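Local atomic coordinates of putative cell surface protein (Streptococcus pyogenes, PDB entry 4OFQ), a protein that probably acts in adhesion as the C-terminal part of a streptococcal antigen I/II-family surface protein, built of beta sandwiches and carrying a bound calcium ion. Residues Ile28-Leu34 / Pro227-Tyr232; Lys44-Tyr50 / Gln172-Gly176; Tyr232-Tyr237 / Arg304-Ala310. All blocks are in the same frame, centred on the assembly; numbering follows the deposited sequence.

Contact 1: Ile28-Leu34 / Pro227-Tyr232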
loop_
_atom_site.group_PDB
_atom_site.type_symbol
_atom_site.label_atom_id
_atom_site.label_comp_id
_atom_site.label_asym_id
_atom_site.label_seq_id
_atom_site.Cartn_x
_atom_site.Cartn_y
_atom_site.Cartn_z
ATOM N N ILE A 28 -7.169 -0.935 -9.366
ATOM C CA ILE A 28 -7.471 -0.544 -8.000
ATOM C C ILE A 28 -7.290 0.957 -7.796
ATOM O O ILE A 28 -7.042 1.417 -6.690
ATOM C CB ILE A 28 -6.651 -1.351 -6.973
ATOM C CG1 ILE A 28 -5.164 -1.338 -7.325
ATOM C CG2 ILE A 28 -7.156 -2.805 -6.928
ATOM C CD1 ILE A 28 -4.288 -1.981 -6.231
ATOM N N ASP A 29 -7.436 1.711 -8.883
ATOM C CA ASP A 29 -7.485 3.161 -8.816
ATOM C C ASP A 29 -8.588 3.533 -7.827
ATOM O O ASP A 29 -9.706 3.006 -7.903
ATOM C CB ASP A 29 -7.805 3.732 -10.201
ATOM C CG ASP A 29 -7.497 5.223 -10.323
ATOM O OD1 ASP A 29 -7.129 5.871 -9.316
ATOM O OD2 ASP A 29 -7.638 5.754 -11.445
ATOM N N GLY A 30 -8.266 4.412 -6.884
ATOM C CA GLY A 30 -9.241 4.887 -5.920
ATOM C C GLY A 30 -9.360 4.033 -4.666
ATOM O O GLY A 30 -10.149 4.355 -3.779
ATOM N N LYS A 31 -8.589 2.947 -4.584
ATOM C CA LYS A 31 -8.712 2.005 -3.455
ATOM C C LYS A 31 -7.631 2.208 -2.403
ATOM O O LYS A 31 -6.573 2.775 -2.689
ATOM C CB LYS A 31 -8.642 0.558 -3.942
ATOM C CG LYS A 31 -9.551 0.257 -5.103
ATOM C CD LYS A 31 -10.991 0.459 -4.723
ATOM C CE LYS A 31 -11.905 0.122 -5.886
ATOM N NZ LYS A 31 -11.883 -1.324 -6.252
ATOM N N SER A 32 -7.882 1.723 -1.187
ATOM C CA SER A 32 -6.891 1.861 -0.131
ATOM C C SER A 32 -5.815 0.765 -0.209
ATOM O O SER A 32 -6.053 -0.354 -0.716
ATOM C CB SER A 32 -7.556 1.887 1.253
ATOM O OG SER A 32 -8.282 0.698 1.485
ATOM N N VAL A 33 -4.630 1.103 0.285
ATOM C CA VAL A 33 -3.486 0.196 0.288
ATOM C C VAL A 33 -2.851 0.253 1.670
ATOM O O VAL A 33 -3.296 1.019 2.522
ATOM C CB VAL A 33 -2.442 0.589 -0.784
ATOM C CG1 VAL A 33 -3.066 0.532 -2.171
ATOM C CG2 VAL A 33 -1.867 2.004 -0.490
ATOM N N LEU A 34 -1.810 -0.551 1.883
ATOM C CA LEU A 34 -1.143 -0.671 3.178
ATOM C C LEU A 34 0.271 -0.074 3.099
ATOM O O LEU A 34 0.807 0.090 2.001
ATOM C CB LEU A 34 -1.097 -2.155 3.591
ATOM C CG LEU A 34 -2.485 -2.786 3.749
ATOM C CD1 LEU A 34 -2.393 -4.290 3.991
ATOM C CD2 LEU A 34 -3.212 -2.109 4.904
ATOM N N PRO A 227 -10.818 -2.087 6.082
ATOM C CA PRO A 227 -11.955 -1.392 5.475
ATOM C C PRO A 227 -12.333 -1.957 4.127
ATOM O O PRO A 227 -11.507 -2.627 3.489
ATOM C CB PRO A 227 -11.420 0.029 5.282
ATOM C CG PRO A 227 -9.954 -0.199 4.980
ATOM C CD PRO A 227 -9.555 -1.340 5.904
ATOM N N THR A 228 -13.558 -1.671 3.692
ATOM C CA THR A 228 -13.993 -2.050 2.356
ATOM C C THR A 228 -13.425 -1.060 1.353
ATOM O O THR A 228 -12.853 -0.041 1.742
ATOM C CB THR A 228 -15.529 -2.095 2.225
ATOM O OG1 THR A 228 -16.068 -0.797 2.492
ATOM C CG2 THR A 228 -16.120 -3.087 3.209
ATOM N N ASN A 229 -13.589 -1.372 0.070
ATOM C CA ASN A 229 -12.990 -0.587 -1.010
ATOM C C ASN A 229 -11.462 -0.507 -0.874
ATOM O O ASN A 229 -10.844 0.546 -1.066
ATOM C CB ASN A 229 -13.633 0.799 -1.108
ATOM C CG ASN A 229 -13.556 1.383 -2.510
ATOM O OD1 ASN A 229 -13.146 2.526 -2.692
ATOM N ND2 ASN A 229 -13.944 0.593 -3.509
ATOM N N ARG A 230 -10.874 -1.641 -0.518
ATOM C CA ARG A 230 -9.432 -1.781 -0.428
ATOM C C ARG A 230 -8.921 -2.440 -1.717
ATOM O O ARG A 230 -9.700 -3.045 -2.467
ATOM C CB ARG A 230 -9.071 -2.631 0.790
ATOM C CG ARG A 230 -9.716 -4.012 0.750
ATOM C CD ARG A 230 -9.286 -4.825 1.924
ATOM N NE ARG A 230 -9.855 -6.162 1.921
ATOM C CZ ARG A 230 -10.995 -6.484 2.513
ATOM N NH1 ARG A 230 -11.705 -5.552 3.147
ATOM N NH2 ARG A 230 -11.424 -7.738 2.466
ATOM N N GLY A 231 -7.623 -2.313 -1.981
ATOM C CA GLY A 231 -7.034 -2.875 -3.184
ATOM C C GLY A 231 -6.264 -4.173 -2.971
ATOM O O GLY A 231 -5.394 -4.536 -3.776
ATOM N N TYR A 232 -6.601 -4.893 -1.905
ATOM C CA TYR A 232 -5.857 -6.090 -1.532
ATOM C C TYR A 232 -6.744 -7.090 -0.803
ATOM O O TYR A 232 -7.755 -6.725 -0.200
ATOM C CB TYR A 232 -4.686 -5.729 -0.609
ATOM C CG TYR A 232 -5.121 -4.965 0.624
ATOM C CD1 TYR A 232 -5.218 -3.576 0.604
ATOM C CD2 TYR A 232 -5.443 -5.629 1.801
ATOM C CE1 TYR A 232 -5.623 -2.872 1.708
ATOM C CE2 TYR A 232 -5.843 -4.937 2.912
ATOM C CZ TYR A 232 -5.934 -3.562 2.868
ATOM O OH TYR A 232 -6.351 -2.873 3.979
HETATM O O HOH W 1 -12.681 4.667 -4.357
HETATM O O HOH W 2 -12.493 -3.241 -3.649
HETATM O O HOH W 3 -10.591 -3.799 -5.114
HETATM O O HOH W 4 -6.681 -0.338 3.458
HETATM O O HOH W 5 -10.784 1.716 2.099
#

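Contact 2: Lys44-Tyr50 / Gln172-Gly176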
loop_
_atom_site.group_PDB
_atom_site.type_symbol
_atom_site.label_atom_id
_atom_site.label_comp_id
_atom_site.label_asym_id
_atom_site.label_seq_id
_atom_site.Cartn_x
_atom_site.Cartn_y
_atom_site.Cartn_z
ATOM N N LYS A 44 0.419 4.246 -20.273
ATOM C CA LYS A 44 0.426 4.252 -21.732
ATOM C C LYS A 44 0.962 5.565 -22.284
ATOM O O LYS A 44 0.570 6.644 -21.836
ATOM C CB LYS A 44 -0.982 4.014 -22.299
ATOM C CG LYS A 44 -1.048 4.159 -23.831
ATOM C CD LYS A 44 -2.432 3.840 -24.400
ATOM C CE LYS A 44 -3.387 4.994 -24.198
ATOM N NZ LYS A 44 -4.715 4.751 -24.838
ATOM N N GLN A 45 1.845 5.446 -23.272
ATOM C CA GLN A 45 2.341 6.568 -24.061
ATOM C C GLN A 45 1.627 6.455 -25.404
ATOM O O GLN A 45 1.870 5.517 -26.168
ATOM C CB GLN A 45 3.864 6.447 -24.214
ATOM C CG GLN A 45 4.589 7.544 -25.019
ATOM C CD GLN A 45 6.111 7.453 -24.838
ATOM O OE1 GLN A 45 6.639 6.394 -24.478
ATOM N NE2 GLN A 45 6.817 8.563 -25.076
ATOM N N ASP A 46 0.731 7.406 -25.675
ATOM C CA ASP A 46 -0.272 7.277 -26.728
ATOM C C ASP A 46 0.203 7.872 -28.053
ATOM O O ASP A 46 0.339 9.085 -28.181
ATOM C CB ASP A 46 -1.551 7.987 -26.259
ATOM C CG ASP A 46 -2.688 7.932 -27.272
ATOM O OD1 ASP A 46 -2.612 7.188 -28.272
ATOM O OD2 ASP A 46 -3.690 8.638 -27.036
ATOM N N PHE A 47 0.419 7.020 -29.046
ATOM C CA PHE A 47 0.906 7.484 -30.343
ATOM C C PHE A 47 -0.115 7.257 -31.441
ATOM O O PHE A 47 0.125 7.590 -32.596
ATOM C CB PHE A 47 2.201 6.775 -30.724
ATOM C CG PHE A 47 3.391 7.202 -29.909
ATOM C CD1 PHE A 47 3.488 8.495 -29.427
ATOM C CD2 PHE A 47 4.415 6.307 -29.634
ATOM C CE1 PHE A 47 4.594 8.894 -28.671
ATOM C CE2 PHE A 47 5.523 6.700 -28.888
ATOM C CZ PHE A 47 5.611 7.991 -28.408
ATOM N N ASP A 48 -1.255 6.687 -31.073
ATOM C CA ASP A 48 -2.281 6.321 -32.042
ATOM C C ASP A 48 -2.602 7.413 -33.077
ATOM O O ASP A 48 -2.688 7.132 -34.273
ATOM C CB ASP A 48 -3.548 5.871 -31.316
ATOM C CG ASP A 48 -4.611 5.392 -32.267
ATOM O OD1 ASP A 48 -4.440 4.301 -32.842
ATOM O OD2 ASP A 48 -5.610 6.110 -32.443
ATOM N N GLN A 49 -2.759 8.653 -32.619
ATOM C CA GLN A 49 -3.152 9.750 -33.506
ATOM C C GLN A 49 -2.107 10.050 -34.586
ATOM O O GLN A 49 -2.432 10.595 -35.642
ATOM C CB GLN A 49 -3.411 11.028 -32.703
ATOM C CG GLN A 49 -4.785 11.112 -32.078
ATOM C CD GLN A 49 -5.903 11.101 -33.105
ATOM O OE1 GLN A 49 -6.068 12.047 -33.876
ATOM N NE2 GLN A 49 -6.682 10.027 -33.114
ATOM N N TYR A 50 -0.855 9.705 -34.309
ATOM C CA TYR A 50 0.254 10.048 -35.202
ATOM C C TYR A 50 0.417 9.089 -36.380
ATOM O O TYR A 50 1.184 9.370 -37.299
ATOM C CB TYR A 50 1.563 10.106 -34.417
ATOM C CG TYR A 50 1.535 11.094 -33.282
ATOM C CD1 TYR A 50 1.103 12.396 -33.487
ATOM C CD2 TYR A 50 1.924 10.720 -31.998
ATOM C CE1 TYR A 50 1.067 13.311 -32.446
ATOM C CE2 TYR A 50 1.884 11.629 -30.947
ATOM C CZ TYR A 50 1.462 12.926 -31.186
ATOM O OH TYR A 50 1.429 13.834 -30.156
ATOM N N GLN A 172 3.099 13.340 -21.372
ATOM C CA GLN A 172 3.709 12.930 -22.625
ATOM C C GLN A 172 4.049 14.207 -23.381
ATOM O O GLN A 172 3.212 15.110 -23.470
ATOM C CB GLN A 172 2.661 12.129 -23.373
ATOM C CG GLN A 172 3.023 11.578 -24.700
ATOM C CD GLN A 172 1.915 10.680 -25.214
ATOM O OE1 GLN A 172 1.315 9.915 -24.445
ATOM N NE2 GLN A 172 1.628 10.770 -26.504
ATOM N N ILE A 173 5.280 14.308 -23.888
ATOM C CA ILE A 173 5.676 15.477 -24.668
ATOM C C ILE A 173 6.188 15.010 -26.022
ATOM O O ILE A 173 7.256 14.402 -26.111
ATOM C CB ILE A 173 6.768 16.332 -23.972
ATOM C CG1 ILE A 173 6.368 16.668 -22.529
ATOM C CG2 ILE A 173 7.059 17.603 -24.779
ATOM C CD1 ILE A 173 7.486 17.352 -21.744
ATOM N N ASP A 174 5.404 15.287 -27.062
ATOM C CA ASP A 174 5.704 14.847 -28.412
ATOM C C ASP A 174 5.937 16.079 -29.276
ATOM O O ASP A 174 5.108 16.990 -29.305
ATOM C CB ASP A 174 4.528 14.061 -28.998
ATOM C CG ASP A 174 4.016 12.980 -28.064
ATOM O OD1 ASP A 174 4.850 12.336 -27.390
ATOM O OD2 ASP A 174 2.782 12.769 -28.018
ATOM N N PHE A 175 7.058 16.092 -29.983
ATOM C CA PHE A 175 7.427 17.220 -30.823
ATOM C C PHE A 175 7.377 18.524 -30.031
ATOM O O PHE A 175 7.056 19.568 -30.601
ATOM C CB PHE A 175 6.471 17.368 -32.024
ATOM C CG PHE A 175 6.074 16.072 -32.668
ATOM C CD1 PHE A 175 6.923 15.435 -33.562
ATOM C CD2 PHE A 175 4.830 15.512 -32.412
ATOM C CE1 PHE A 175 6.546 14.242 -34.169
ATOM C CE2 PHE A 175 4.443 14.323 -33.014
ATOM C CZ PHE A 175 5.300 13.688 -33.896
ATOM N N GLY A 176 7.650 18.454 -28.729
ATOM C CA GLY A 176 7.537 19.609 -27.852
ATOM C C GLY A 176 6.135 19.922 -27.337
ATOM O O GLY A 176 5.961 20.844 -26.535
HETATM O O HOH W 6 6.291 11.106 -25.763
#

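Contact 3: Tyr232-Tyr237 / Arg304-Ala310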
loop_
_atom_site.group_PDB
_atom_site.type_symbol
_atom_site.label_atom_id
_atom_site.label_comp_id
_atom_site.label_asym_id
_atom_site.label_seq_id
_atom_site.Cartn_x
_atom_site.Cartn_y
_atom_site.Cartn_z
ATOM N N TYR A 232 -6.601 -4.893 -1.905
ATOM C CA TYR A 232 -5.857 -6.090 -1.532
ATOM C C TYR A 232 -6.744 -7.090 -0.803
ATOM O O TYR A 232 -7.755 -6.725 -0.200
ATOM C CB TYR A 232 -4.686 -5.729 -0.609
ATOM C CG TYR A 232 -5.121 -4.965 0.624
ATOM C CD1 TYR A 232 -5.218 -3.576 0.604
ATOM C CD2 TYR A 232 -5.443 -5.629 1.801
ATOM C CE1 TYR A 232 -5.623 -2.872 1.708
ATOM C CE2 TYR A 232 -5.843 -4.937 2.912
ATOM C CZ TYR A 232 -5.934 -3.562 2.868
ATOM O OH TYR A 232 -6.351 -2.873 3.979
ATOM N N ASP A 233 -6.326 -8.344 -0.843
ATOM C CA ASP A 233 -6.944 -9.402 -0.049
ATOM C C ASP A 233 -6.103 -9.671 1.188
ATOM O O ASP A 233 -4.994 -9.151 1.316
ATOM C CB ASP A 233 -7.071 -10.657 -0.902
ATOM C CG ASP A 233 -7.856 -10.400 -2.160
ATOM O OD1 ASP A 233 -8.959 -9.843 -2.032
ATOM O OD2 ASP A 233 -7.358 -10.700 -3.268
ATOM N N LEU A 234 -6.621 -10.488 2.095
ATOM C CA LEU A 234 -5.952 -10.726 3.374
ATOM C C LEU A 234 -5.096 -11.996 3.382
ATOM O O LEU A 234 -5.576 -13.064 3.026
ATOM C CB LEU A 234 -6.985 -10.786 4.497
ATOM C CG LEU A 234 -7.652 -9.445 4.817
ATOM C CD1 LEU A 234 -8.817 -9.601 5.804
ATOM C CD2 LEU A 234 -6.604 -8.474 5.353
ATOM N N THR A 235 -3.827 -11.879 3.783
ATOM C CA THR A 235 -2.961 -13.059 3.900
ATOM C C THR A 235 -2.423 -13.286 5.322
ATOM O O THR A 235 -1.946 -14.378 5.655
ATOM C CB THR A 235 -1.803 -13.044 2.882
ATOM O OG1 THR A 235 -1.065 -11.825 2.997
ATOM C CG2 THR A 235 -2.340 -13.160 1.467
ATOM N N GLU A 236 -2.497 -12.252 6.154
ATOM C CA GLU A 236 -2.046 -12.354 7.550
ATOM C C GLU A 236 -2.828 -11.403 8.447
ATOM O O GLU A 236 -3.067 -10.253 8.073
ATOM C CB GLU A 236 -0.560 -12.021 7.660
ATOM C CG GLU A 236 -0.032 -11.974 9.108
ATOM C CD GLU A 236 1.440 -11.623 9.190
ATOM O OE1 GLU A 236 1.854 -10.618 8.573
ATOM O OE2 GLU A 236 2.189 -12.362 9.870
ATOM N N TYR A 237 -3.208 -11.893 9.627
ATOM C CA TYR A 237 -3.876 -11.093 10.662
ATOM C C TYR A 237 -3.565 -11.851 11.951
ATOM O O TYR A 237 -4.219 -12.848 12.294
ATOM C CB TYR A 237 -5.387 -11.002 10.419
ATOM C CG TYR A 237 -6.127 -9.911 11.203
ATOM C CD1 TYR A 237 -6.534 -10.113 12.532
ATOM C CD2 TYR A 237 -6.455 -8.707 10.602
ATOM C CE1 TYR A 237 -7.228 -9.114 13.248
ATOM C CE2 TYR A 237 -7.140 -7.706 11.301
ATOM C CZ TYR A 237 -7.524 -7.912 12.618
ATOM O OH TYR A 237 -8.222 -6.908 13.272
ATOM N N ARG A 304 -13.546 -8.561 -0.783
ATOM C CA ARG A 304 -13.066 -7.185 -0.654
ATOM C C ARG A 304 -14.151 -6.193 -0.294
ATOM O O ARG A 304 -13.869 -5.124 0.238
ATOM C CB ARG A 304 -12.372 -6.723 -1.931
ATOM C CG ARG A 304 -10.904 -6.920 -1.874
ATOM C CD ARG A 304 -10.237 -6.409 -3.108
ATOM N NE ARG A 304 -9.181 -7.326 -3.491
ATOM C CZ ARG A 304 -8.366 -7.131 -4.515
ATOM N NH1 ARG A 304 -8.475 -6.030 -5.255
ATOM N NH2 ARG A 304 -7.436 -8.036 -4.787
ATOM N N SER A 305 -15.396 -6.541 -0.586
ATOM C CA SER A 305 -16.505 -5.670 -0.239
ATOM C C SER A 305 -16.911 -5.834 1.225
ATOM O O SER A 305 -17.902 -5.240 1.668
ATOM C CB SER A 305 -17.701 -5.956 -1.143
ATOM O OG SER A 305 -17.961 -7.341 -1.160
ATOM N N SER A 306 -16.158 -6.644 1.968
ATOM C CA SER A 306 -16.431 -6.860 3.392
ATOM C C SER A 306 -15.327 -6.318 4.286
ATOM O O SER A 306 -14.141 -6.470 3.988
ATOM C CB SER A 306 -16.605 -8.353 3.700
ATOM O OG SER A 306 -16.777 -8.568 5.103
ATOM N N GLU A 307 -15.717 -5.690 5.387
ATOM C CA GLU A 307 -14.744 -5.329 6.420
ATOM C C GLU A 307 -14.238 -6.591 7.106
ATOM O O GLU A 307 -14.853 -7.649 6.990
ATOM C CB GLU A 307 -15.376 -4.411 7.467
ATOM C CG GLU A 307 -15.783 -3.047 6.940
ATOM C CD GLU A 307 -16.118 -2.064 8.054
ATOM O OE1 GLU A 307 -16.753 -2.483 9.042
ATOM O OE2 GLU A 307 -15.736 -0.874 7.940
ATOM N N PHE A 308 -13.122 -6.482 7.825
ATOM C CA PHE A 308 -12.653 -7.588 8.657
ATOM C C PHE A 308 -12.021 -7.038 9.922
ATOM O O PHE A 308 -11.198 -6.127 9.871
ATOM C CB PHE A 308 -11.654 -8.495 7.909
ATOM C CG PHE A 308 -11.162 -9.666 8.736
ATOM C CD1 PHE A 308 -11.900 -10.841 8.818
ATOM C CD2 PHE A 308 -9.977 -9.581 9.451
ATOM C CE1 PHE A 308 -11.460 -11.915 9.586
ATOM C CE2 PHE A 308 -9.528 -10.647 10.228
ATOM C CZ PHE A 308 -10.278 -11.825 10.287
ATOM N N GLY A 309 -12.413 -7.577 11.068
ATOM C CA GLY A 309 -11.770 -7.177 12.306
ATOM C C GLY A 309 -12.087 -8.145 13.429
ATOM O O GLY A 309 -13.149 -8.780 13.426
ATOM N N ALA A 310 -11.170 -8.259 14.380
ATOM C CA ALA A 310 -11.391 -9.110 15.542
ATOM C C ALA A 310 -10.663 -8.541 16.748
ATOM O O ALA A 310 -9.636 -7.864 16.595
ATOM C CB ALA A 310 -10.911 -10.533 15.256
#

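Contact 1: Ile28-Leu34 / Pro227-Tyr232
Tyr-232 and Leu-34 meet across the contact, the leucine covering one face of the tyrosine ring while Arg-230 CD lies over the opposite face. Leu-34 CD1 makes a CH-pi contact 3.9 Å from the Tyr-232 ring centroid, and Leu-34 CD2 reaches Tyr-232 OH at 3.4 Å. Water 4 lies in the ring plane at the edge and links Tyr-232 OH to Ser-32 OG. In its own plane the Arg-230 guanidinium donates from NH1 to Pro-227 O and, weakly, from NE to Tyr-232 O; NH1 also bonds to Ser-306 O. Between the backbones, a single beta bridge pairs Ser-32 with Arg-230: Ser-32 N donates to Asn-229 O (3.2 Å) and Gly-231 N to Ser-32 O (2.8 Å). Bent at chi2 (-62°) and again at chi4, the Lys-31 chain crosses Asn-229 at about a right angle, CE 3.2 Å from Asn-229 ND2, while Lys-31 NZ reaches Arg-230 O through waters 2 and 3. Ile-28 CG2 comes within 3.7 Å of Gly-231 CA. The bridge ties the C2 region to the C-terminal region: strand 32-33, bordering a mixed sheet beside strand 177-188, meets the loop between strands 216-222 and 237-242.

Contact 2: Lys44-Tyr50 / Gln172-Gly176
Gln-172 reaches across to Asp-46 and grips both polar atoms of its backbone, much as a neighbouring strand would: Asp-46 N donates to Gln-172 OE1 (2.9 Å), and Gln-172 NE2 donates to Asp-46 O (2.7 Å), though both carbonyls are met from above their planes. The glutamine stands extended, CG anti to the backbone N (chi1 -180°), long enough to span the gap. Its NE2 also donates to the syn lone pair of Asp-174 OD2, 2.8 Å away, and Tyr-50 OH to the anti side of the same oxygen at 2.7 Å. Two donors thus hold OD2, while water 6 ties Asp-174 OD1 to Gln-45 NE2. Asp-174 OD1 sits at the Phe-47 ring edge, 3.7 Å from Phe-47 CE1. Phe-175 turns its edge to the face of Tyr-50 in a T-shaped pair, planes at 86°. Farther out, Asp-46 OD1 accepts from Asp-48 N in an Asx turn, its OD2 binds Gln-15 N, and Gln-45 OE1 meets Tyr-151 OH. This polar cluster links two sheets of the C2 region at the ends of strands 38-45 and 164-174, with helix 135-143 packing on Phe-47, Tyr-50 and Phe-175 and strand 64-70 alongside Gln-172 and Asp-174.

Contact 3: Tyr232-Tyr237 / Arg304-Ala310
Phe-308 is the main bump of this contact between two loops of the C-terminal beta-sandwich domain, each leading into a strand: 237-242 after the first, 310-318 after the second. The CD2-CE2 edge of its ring leads to the face of Tyr-237, while Leu-234 CD1 lies obliquely near CB, CG and CD2. The tyrosine pair is T-shaped, with centroids 4.9 Å apart and planes at 87°; Phe-308 CE2 is set over the centre of the Tyr-237 ring, 3.6 Å from Tyr-237 CG. On the leucine side, Leu-234 CD1 fits against the base of the ring, 3.7 Å from Phe-308 CB. Both aromatic side chains have CG anti to the backbone N (chi1 -179° for Phe-308), which sends each from its own loop toward the other. Beyond this pair, Ala-310 CB makes a looser contact with Tyr-237 CE1, and Ala-310 N gives a weak bond of 3.4 Å to Tyr-237 OH, which itself bonds to Trp-224 O. Leu-299 of helix 296-299 and Phe-294 also pack on Phe-308, in the domain's apolar interior. At the other end, the Arg-304 arm runs along Tyr-232, CG 3.6 Å from Tyr-232 O, with Tyr-232 N over one guanidinium face. Salt bridges from Arg-304 to Asp-22 and from Asp-233 to Lys-24 extend the ion pair to the C2 region. Arg-304 takes Asp-233 side-on with two nitrogens, both oxygens lying in the guanidinium plane but approached from above the carboxylate plane: Arg-304 NE to Asp-233 OD1 is 2.9 Å, and Arg-304 NH2 to Asp-233 OD2 is 3.1 Å.

How the contacts relate
Contacts 1 and 3 are neighbours, their centres 11 Å apart, and share Tyr-232: the loop between strands 216-222 and 237-242 meets 28-34 with its earlier part and 304-310 with its later part. Contact 2 lies far off, its centre about 31 Å from that of contact 1 and 41 Å from that of contact 3, yet contacts 1 and 2 both reach the mixed sheet that holds strands 32-33 and 164-174. Along the sequence contact 2 is nested within the loop closed by contact 1, and contact 3 follows in series. Contact 2 is internal to the C2 region and contact 3 to the C-terminal one, whereas contact 1 joins them, probably helping to set how these sandwich domains are placed end to end.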